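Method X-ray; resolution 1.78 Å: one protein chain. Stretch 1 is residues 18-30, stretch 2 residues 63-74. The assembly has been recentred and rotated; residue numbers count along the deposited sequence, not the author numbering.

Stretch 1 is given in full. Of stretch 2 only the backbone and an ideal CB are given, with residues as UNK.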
ATOM      1  N   TYR A  18      11.145  13.165  12.648  1.00 24.99           N
ATOM      2  CA  TYR A  18      12.382  12.578  12.191  1.00 24.49           C
ATOM      3  C   TYR A  18      12.627  13.096  10.777  1.00 22.78           C
ATOM      4  O   TYR A  18      11.789  12.906   9.905  1.00 21.72           O
ATOM      5  CB  TYR A  18      12.243  11.041  12.234  1.00 26.89           C
ATOM      6  CG  TYR A  18      13.523  10.239  12.341  1.00 31.60           C
ATOM      7  CD1 TYR A  18      13.587   9.091  13.125  1.00 34.71           C
ATOM      8  CD2 TYR A  18      14.648  10.575  11.592  1.00 33.30           C
ATOM      9  CE1 TYR A  18      14.763   8.347  13.225  1.00 35.91           C
ATOM     10  CE2 TYR A  18      15.829   9.845  11.691  1.00 34.01           C
ATOM     11  CZ  TYR A  18      15.880   8.725  12.498  1.00 42.26           C
ATOM     12  OH  TYR A  18      17.047   8.004  12.567  1.00 44.75           O
ATOM     13  N   ILE A  19      13.717  13.843  10.585  1.00 15.37           N
ATOM     14  CA  ILE A  19      14.058  14.401   9.288  1.00 14.00           C
ATOM     15  C   ILE A  19      15.449  13.882   8.916  1.00 16.46           C
ATOM     16  O   ILE A  19      16.384  14.063   9.700  1.00 16.35           O
ATOM     17  CB  ILE A  19      13.972  15.955   9.318  1.00 15.79           C
ATOM     18  CG1 ILE A  19      12.499  16.411   9.456  1.00 15.81           C
ATOM     19  CG2 ILE A  19      14.641  16.548   8.066  1.00 15.79           C
ATOM     20  CD1 ILE A  19      12.304  17.872   9.747  1.00 20.40           C
ATOM     21  N   MET A  20      15.586  13.260   7.721  1.00 11.82           N
ATOM     22  CA  MET A  20      16.873  12.733   7.262  1.00 12.86           C
ATOM     23  C   MET A  20      17.301  13.325   5.955  1.00 15.01           C
ATOM     24  O   MET A  20      16.467  13.540   5.063  1.00 13.63           O
ATOM     25  CB  MET A  20      16.825  11.202   7.089  1.00 15.87           C
ATOM     26  CG  MET A  20      16.589  10.486   8.358  1.00 22.11           C
ATOM     27  SD  MET A  20      16.598   8.688   8.167  1.00 29.63           S
ATOM     28  CE  MET A  20      15.376   8.485   7.152  1.00 21.87           C
ATOM     29  N   ALA A  21      18.620  13.505   5.790  1.00 12.38           N
ATOM     30  CA  ALA A  21      19.191  13.983   4.530  1.00 13.04           C
ATOM     31  C   ALA A  21      18.847  13.005   3.406  1.00 16.28           C
ATOM     32  O   ALA A  21      18.983  11.805   3.609  1.00 16.11           O
ATOM     33  CB  ALA A  21      20.702  14.101   4.664  1.00 14.96           C
ATOM     34  N   GLY A  22      18.364  13.513   2.277  1.00 13.32           N
ATOM     35  CA  GLY A  22      17.993  12.678   1.134  1.00 13.88           C
ATOM     36  C   GLY A  22      16.621  12.043   1.213  1.00 16.55           C
ATOM     37  O   GLY A  22      16.228  11.313   0.288  1.00 16.48           O
ATOM     38  N   PHE A  23      15.856  12.364   2.273  1.00 11.67           N
ATOM     39  CA  PHE A  23      14.496  11.839   2.497  1.00 10.51           C
ATOM     40  C   PHE A  23      13.527  12.998   2.472  1.00 16.27           C
ATOM     41  O   PHE A  23      13.766  14.001   3.157  1.00 14.48           O
ATOM     42  CB  PHE A  23      14.380  11.048   3.812  1.00 11.00           C
ATOM     43  CG  PHE A  23      15.050   9.700   3.711  1.00 11.57           C
ATOM     44  CD1 PHE A  23      16.439   9.594   3.696  1.00 13.83           C
ATOM     45  CD2 PHE A  23      14.295   8.542   3.540  1.00 11.68           C
ATOM     46  CE1 PHE A  23      17.058   8.355   3.549  1.00 14.49           C
ATOM     47  CE2 PHE A  23      14.918   7.298   3.402  1.00 14.16           C
ATOM     48  CZ  PHE A  23      16.293   7.217   3.375  1.00 13.77           C
ATOM     49  N   PRO A  24      12.455  12.895   1.669  1.00 15.34           N
ATOM     50  CA  PRO A  24      11.527  14.030   1.539  1.00 14.89           C
ATOM     51  C   PRO A  24      10.781  14.335   2.823  1.00 18.29           C
ATOM     52  O   PRO A  24      10.292  13.426   3.480  1.00 21.05           O
ATOM     53  CB  PRO A  24      10.563  13.587   0.417  1.00 17.23           C
ATOM     54  CG  PRO A  24      10.629  12.076   0.419  1.00 22.26           C
ATOM     55  CD  PRO A  24      12.078  11.774   0.765  1.00 17.34           C
ATOM     56  N   VAL A  25      10.711  15.631   3.178  1.00 14.06           N
ATOM     57  CA  VAL A  25       9.998  16.161   4.341  1.00 13.41           C
ATOM     58  C   VAL A  25       8.621  16.548   3.823  1.00 16.95           C
ATOM     59  O   VAL A  25       8.517  17.487   3.017  1.00 13.83           O
ATOM     60  CB  VAL A  25      10.739  17.367   4.996  1.00 15.54           C
ATOM     61  CG1 VAL A  25       9.944  17.895   6.190  1.00 16.09           C
ATOM     62  CG2 VAL A  25      12.150  16.978   5.424  1.00 14.94           C
ATOM     63  N   CYS A  26       7.593  15.783   4.226  1.00 16.05           N
ATOM     64  CA  CYS A  26       6.230  15.930   3.714  1.00 15.86           C
ATOM     65  C   CYS A  26       5.309  16.463   4.797  1.00 18.14           C
ATOM     66  O   CYS A  26       4.832  15.704   5.640  1.00 17.16           O
ATOM     67  CB  CYS A  26       5.736  14.592   3.163  1.00 16.43           C
ATOM     68  SG  CYS A  26       6.853  13.846   1.952  1.00 20.63           S
ATOM     69  N   PRO A  27       5.078  17.783   4.819  1.00 14.33           N
ATOM     70  CA  PRO A  27       4.230  18.338   5.873  1.00 14.03           C
ATOM     71  C   PRO A  27       2.786  17.900   5.754  1.00 16.40           C
ATOM     72  O   PRO A  27       2.274  17.758   4.643  1.00 15.63           O
ATOM     73  CB  PRO A  27       4.328  19.856   5.657  1.00 16.63           C
ATOM     74  CG  PRO A  27       4.744  20.038   4.245  1.00 21.01           C
ATOM     75  CD  PRO A  27       5.572  18.830   3.903  1.00 15.65           C
ATOM     76  N   LYS A  28       2.125  17.743   6.906  1.00 14.41           N
ATOM     77  CA  LYS A  28       0.694  17.507   6.941  1.00 14.56           C
ATOM     78  C   LYS A  28       0.076  18.883   6.830  1.00 21.85           C
ATOM     79  O   LYS A  28       0.488  19.789   7.561  1.00 20.80           O
ATOM     80  CB  LYS A  28       0.286  16.774   8.241  1.00 16.37           C
ATOM     81  CG  LYS A  28      -1.210  16.482   8.352  1.00 17.87           C
ATOM     82  CD  LYS A  28      -1.431  15.649   9.608  1.00 21.42           C
ATOM     83  CE  LYS A  28      -2.864  15.376   9.894  1.00 44.20           C
ATOM     84  NZ  LYS A  28      -3.006  14.425  11.028  1.00 51.85           N
ATOM     85  N   LEU A  29      -0.780  19.080   5.835  1.00 22.29           N
ATOM     86  CA  LEU A  29      -1.499  20.340   5.620  1.00 24.84           C
ATOM     87  C   LEU A  29      -2.913  20.014   5.325  1.00 33.89           C
ATOM     88  O   LEU A  29      -3.188  19.439   4.274  1.00 36.26           O
ATOM     89  CB  LEU A  29      -0.970  21.226   4.466  1.00 26.16           C
ATOM     90  CG  LEU A  29       0.439  21.136   3.942  1.00 32.39           C
ATOM     91  CD1 LEU A  29       0.482  21.734   2.573  1.00 33.39           C
ATOM     92  CD2 LEU A  29       1.378  21.952   4.778  1.00 36.91           C
ATOM     93  N   SER A  30      -3.808  20.311   6.221  1.00 31.18           N
ATOM     94  CA  SER A  30      -5.209  20.060   5.911  1.00 31.50           C
ATOM     95  C   SER A  30      -5.762  21.438   5.637  1.00 37.88           C
ATOM     96  O   SER A  30      -5.627  22.337   6.471  1.00 35.80           O
ATOM     97  CB  SER A  30      -5.901  19.309   7.040  1.00 34.27           C
ATOM     98  OG  SER A  30      -5.201  18.116   7.365  1.00 41.29           O
ATOM     99  N   UNK A  63       8.253  24.727  -2.933  1.00 19.74           N
ATOM    100  CA  UNK A  63       7.345  23.595  -3.042  1.00 20.15           C
ATOM    101  C   UNK A  63       6.926  23.130  -1.667  1.00 20.09           C
ATOM    102  O   UNK A  63       7.607  23.401  -0.683  1.00 18.01           O
ATOM    103  CB  UNK A  63       7.994  22.447  -3.818  1.00 20.15           C
ATOM    104  N   UNK A  64       5.853  22.364  -1.604  1.00 16.16           N
ATOM    105  CA  UNK A  64       5.330  21.835  -0.351  1.00 14.91           C
ATOM    106  C   UNK A  64       6.360  20.900   0.318  1.00 18.28           C
ATOM    107  O   UNK A  64       6.536  20.943   1.532  1.00 18.13           O
ATOM    108  CB  UNK A  64       4.015  21.093  -0.600  1.00 14.91           C
ATOM    109  N   UNK A  65       7.054  20.096  -0.495  1.00 14.37           N
ATOM    110  CA  UNK A  65       8.016  19.082  -0.037  1.00 12.80           C
ATOM    111  C   UNK A  65       9.424  19.625  -0.133  1.00 15.32           C
ATOM    112  O   UNK A  65       9.779  20.299  -1.103  1.00 16.59           O
ATOM    113  CB  UNK A  65       7.891  17.794  -0.854  1.00 12.80           C
ATOM    114  N   UNK A  66      10.229  19.308   0.866  1.00 12.41           N
ATOM    115  CA  UNK A  66      11.645  19.688   0.870  1.00 10.89           C
ATOM    116  C   UNK A  66      12.465  18.445   1.123  1.00 13.91           C
ATOM    117  O   UNK A  66      12.192  17.753   2.095  1.00 14.39           O
ATOM    118  CB  UNK A  66      11.941  20.760   1.921  1.00 10.89           C
ATOM    119  N   UNK A  67      13.509  18.195   0.317  1.00 10.98           N
ATOM    120  CA  UNK A  67      14.416  17.057   0.543  1.00 10.75           C
ATOM    121  C   UNK A  67      15.743  17.645   1.026  1.00 13.89           C
ATOM    122  O   UNK A  67      16.461  18.284   0.243  1.00 13.06           O
ATOM    123  CB  UNK A  67      14.603  16.214  -0.720  1.00 10.75           C
ATOM    124  N   UNK A  68      16.099  17.468   2.308  1.00 12.71           N
ATOM    125  CA  UNK A  68      17.359  18.068   2.792  1.00 12.45           C
ATOM    126  C   UNK A  68      18.574  17.449   2.135  1.00 16.32           C
ATOM    127  O   UNK A  68      18.530  16.285   1.729  1.00 16.88           O
ATOM    128  CB  UNK A  68      17.474  17.918   4.310  1.00 12.45           C
ATOM    129  N   UNK A  69      19.648  18.218   2.034  1.00 13.52           N
ATOM    130  CA  UNK A  69      20.899  17.692   1.474  1.00 14.39           C
ATOM    131  C   UNK A  69      21.798  17.250   2.636  1.00 18.16           C
ATOM    132  O   UNK A  69      21.456  17.505   3.795  1.00 16.61           O
ATOM    133  CB  UNK A  69      21.600  18.737   0.604  1.00 14.39           C
ATOM    134  N   UNK A  70      22.991  16.686   2.340  1.00 16.54           N
ATOM    135  CA  UNK A  70      23.940  16.341   3.391  1.00 17.05           C
ATOM    136  C   UNK A  70      24.484  17.602   4.055  1.00 21.13           C
ATOM    137  O   UNK A  70      24.797  17.561   5.234  1.00 20.88           O
ATOM    138  CB  UNK A  70      25.086  15.501   2.825  1.00 17.05           C
ATOM    139  N   UNK A  71      24.479  18.743   3.339  1.00 17.71           N
ATOM    140  CA  UNK A  71      24.926  20.023   3.882  1.00 18.59           C
ATOM    141  C   UNK A  71      23.977  20.544   4.972  1.00 21.48           C
ATOM    142  O   UNK A  71      24.363  21.411   5.751  1.00 21.71           O
ATOM    143  CB  UNK A  71      25.045  21.053   2.757  1.00 18.59           C
ATOM    144  N   UNK A  72      22.733  20.048   5.003  1.00 15.30           N
ATOM    145  CA  UNK A  72      21.740  20.492   5.982  1.00 13.98           C
ATOM    146  C   UNK A  72      21.832  19.706   7.288  1.00 15.40           C
ATOM    147  O   UNK A  72      21.108  20.039   8.215  1.00 14.32           O
ATOM    148  CB  UNK A  72      20.332  20.360   5.398  1.00 13.98           C
ATOM    149  N   UNK A  73      22.634  18.616   7.350  1.00 13.96           N
ATOM    150  CA  UNK A  73      22.730  17.813   8.584  1.00 13.60           C
ATOM    151  C   UNK A  73      23.162  18.735   9.732  1.00 15.21           C
ATOM    152  O   UNK A  73      24.070  19.532   9.548  1.00 15.50           O
ATOM    153  CB  UNK A  73      23.715  16.654   8.417  1.00 13.60           C
ATOM    154  N   UNK A  74      22.469  18.658  10.864  1.00 14.76           N
ATOM    155  CA  UNK A  74      22.764  19.510  12.018  1.00 15.45           C
ATOM    156  C   UNK A  74      21.969  20.806  12.062  1.00 18.21           C
ATOM    157  O   UNK A  74      22.103  21.571  13.012  1.00 17.25           O
ATOM    158  CB  UNK A  74      24.257  19.846  12.033  1.00 15.45           C
TER

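At position 63 the ideal CB has nothing of stretch 1 within 5.5 Å, so the contact sets no preference; the residue is Glu 63.

Position 64 points its CB sideways, 4.8 Å from Leu 29 CD1 and 5.0 Å from Pro 27 CG. Beyond these apolar groups lies the carbonyl of Pro 27, so a long side chain with an apolar stem and a terminal donor would suit: lysine, arginine or glutamine. The residue is Arg 64, extended with chi1 to chi3 all t. NH2 donates to Pro 27 O at 3.2 Å, at the guanidinium edge, while Leu 29 CD1 covers one face, 3.4 Å from NE. Water 1 adds a second route, accepting from Arg 64 NE and donating to Pro 27 O, both at 2.8 Å.

At position 65 the CB is 5.0 Å from Cys 26 SG and 5.1 Å from Pro 24 CB, favouring a modest apolar group such as valine, isoleucine or leucine. Val 65 places CG1 3.7 Å from Pro 24 CB.

Position 66 is fixed by backbone: its N donates to Val 25 O (3.3 Å) and its O accepts from Val 25 N (2.8 Å), a single antiparallel bridge. Any residue with a free NH would serve. CA-to-CB of Tyr 66 points sideways, and the ring leads off from stretch 1; its hydroxyl bonds the side chain of position 72.

At position 67 the CB lies 4.4 Å from Pro 24 CA; small or beta-branched residues would fit. Thr 67 rests CG2 3.5 Å from Gly 22 C.

Position 68 has phi -66° and psi 152°, its N donates to nothing in stretch 1, and its CB is 4.3 Å from Ala 21 CA. Proline, valine or alanine would suit. Pro 68 packs CG 3.8 Å from Ile 19 CG2, while its O accepts from Gly 22 N at 2.8 Å.

Positions 69, 71 and 72 have no stretch 1 atom within 5.5 Å of CB, CA-to-CB pointing away at 69 and 71 and toward at 72. With open space there, small or polar residues are all admissible. They are Ser 69, Ala 71 and Asp 72, whose OD2 accepts from Tyr 66 OH at 2.6 Å and from Ser 69 N at 2.9 Å.

At positions 70 and 73 a medium side chain, polar or apolar, could reach the methyl of Ala 21. Asn 70 brings OD1 to 3.4 Å from Ala 21 CB, and Ile 73 brings CG1 to 3.9 Å from it.

Position 74, with phi 92°, would jam a CB against the preceding carbonyl; it is Gly 74.

Stretch 2 (63-74) ERVYTPSNADIG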
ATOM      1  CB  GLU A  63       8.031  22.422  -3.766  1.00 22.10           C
ATOM      2  CG  GLU A  63       8.879  22.792  -4.970  1.00 39.80           C
ATOM      3  CD  GLU A  63       8.228  22.497  -6.302  1.00 75.04           C
ATOM      4  OE1 GLU A  63       7.595  23.415  -6.873  1.00 72.04           O
ATOM      5  OE2 GLU A  63       8.348  21.343  -6.774  1.00 80.25           O
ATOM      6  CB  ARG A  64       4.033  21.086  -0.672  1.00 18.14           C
ATOM      7  CG  ARG A  64       3.480  20.282   0.477  1.00 21.07           C
ATOM      8  CD  ARG A  64       2.163  19.653   0.058  1.00 22.50           C
ATOM      9  NE  ARG A  64       1.668  18.833   1.156  1.00 24.72           N
ATOM     10  CZ  ARG A  64       0.410  18.447   1.293  1.00 30.44           C
ATOM     11  NH1 ARG A  64      -0.502  18.803   0.396  1.00 19.69           N
ATOM     12  NH2 ARG A  64       0.052  17.703   2.326  1.00 25.60           N
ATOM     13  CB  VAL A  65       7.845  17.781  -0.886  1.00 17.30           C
ATOM     14  CG1 VAL A  65       8.863  16.692  -0.510  1.00 16.52           C
ATOM     15  CG2 VAL A  65       6.433  17.239  -0.728  1.00 17.83           C
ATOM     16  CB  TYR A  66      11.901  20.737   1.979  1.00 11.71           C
ATOM     17  CG  TYR A  66      13.342  21.175   2.074  1.00 13.36           C
ATOM     18  CD1 TYR A  66      13.865  22.115   1.190  1.00 16.18           C
ATOM     19  CD2 TYR A  66      14.197  20.626   3.027  1.00 14.24           C
ATOM     20  CE1 TYR A  66      15.211  22.481   1.235  1.00 18.60           C
ATOM     21  CE2 TYR A  66      15.531  21.036   3.127  1.00 14.19           C
ATOM     22  CZ  TYR A  66      16.041  21.937   2.204  1.00 18.87           C
ATOM     23  OH  TYR A  66      17.348  22.353   2.284  1.00 20.11           O
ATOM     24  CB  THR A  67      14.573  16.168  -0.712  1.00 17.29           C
ATOM     25  OG1 THR A  67      13.287  15.767  -1.141  1.00 16.64           O
ATOM     26  CG2 THR A  67      15.376  14.901  -0.432  1.00 17.06           C
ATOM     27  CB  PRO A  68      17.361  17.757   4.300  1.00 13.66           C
ATOM     28  CG  PRO A  68      15.981  17.300   4.626  1.00 17.20           C
ATOM     29  CD  PRO A  68      15.406  16.729   3.383  1.00 14.83           C
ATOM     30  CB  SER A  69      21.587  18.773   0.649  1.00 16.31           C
ATOM     31  OG  SER A  69      22.091  19.778   1.507  1.00 23.12           O
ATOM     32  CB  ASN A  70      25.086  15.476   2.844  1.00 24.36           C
ATOM     33  CG  ASN A  70      24.677  14.065   2.511  1.00 43.82           C
ATOM     34  OD1 ASN A  70      23.629  13.571   2.941  1.00 32.19           O
ATOM     35  ND2 ASN A  70      25.499  13.384   1.725  1.00 39.35           N
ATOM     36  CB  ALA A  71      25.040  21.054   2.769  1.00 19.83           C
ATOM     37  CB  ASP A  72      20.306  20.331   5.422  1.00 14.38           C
ATOM     38  CG  ASP A  72      19.990  21.134   4.181  1.00 18.83           C
ATOM     39  OD1 ASP A  72      20.593  22.221   3.998  1.00 17.68           O
ATOM     40  OD2 ASP A  72      19.088  20.720   3.429  1.00 20.69           O
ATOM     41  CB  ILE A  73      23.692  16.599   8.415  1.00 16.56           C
ATOM     42  CG1 ILE A  73      23.059  15.541   7.479  1.00 17.32           C
ATOM     43  CG2 ILE A  73      24.057  15.971   9.780  1.00 17.71           C
ATOM     44  CD1 ILE A  73      24.054  14.476   6.934  1.00 19.77           C
TER
HETATM   45  O   HOH W   1       3.392  16.917   2.207  1.00 16.28           O
HETATM   46  O   HOH W   2      -1.993  16.755   4.587  1.00 25.41           O
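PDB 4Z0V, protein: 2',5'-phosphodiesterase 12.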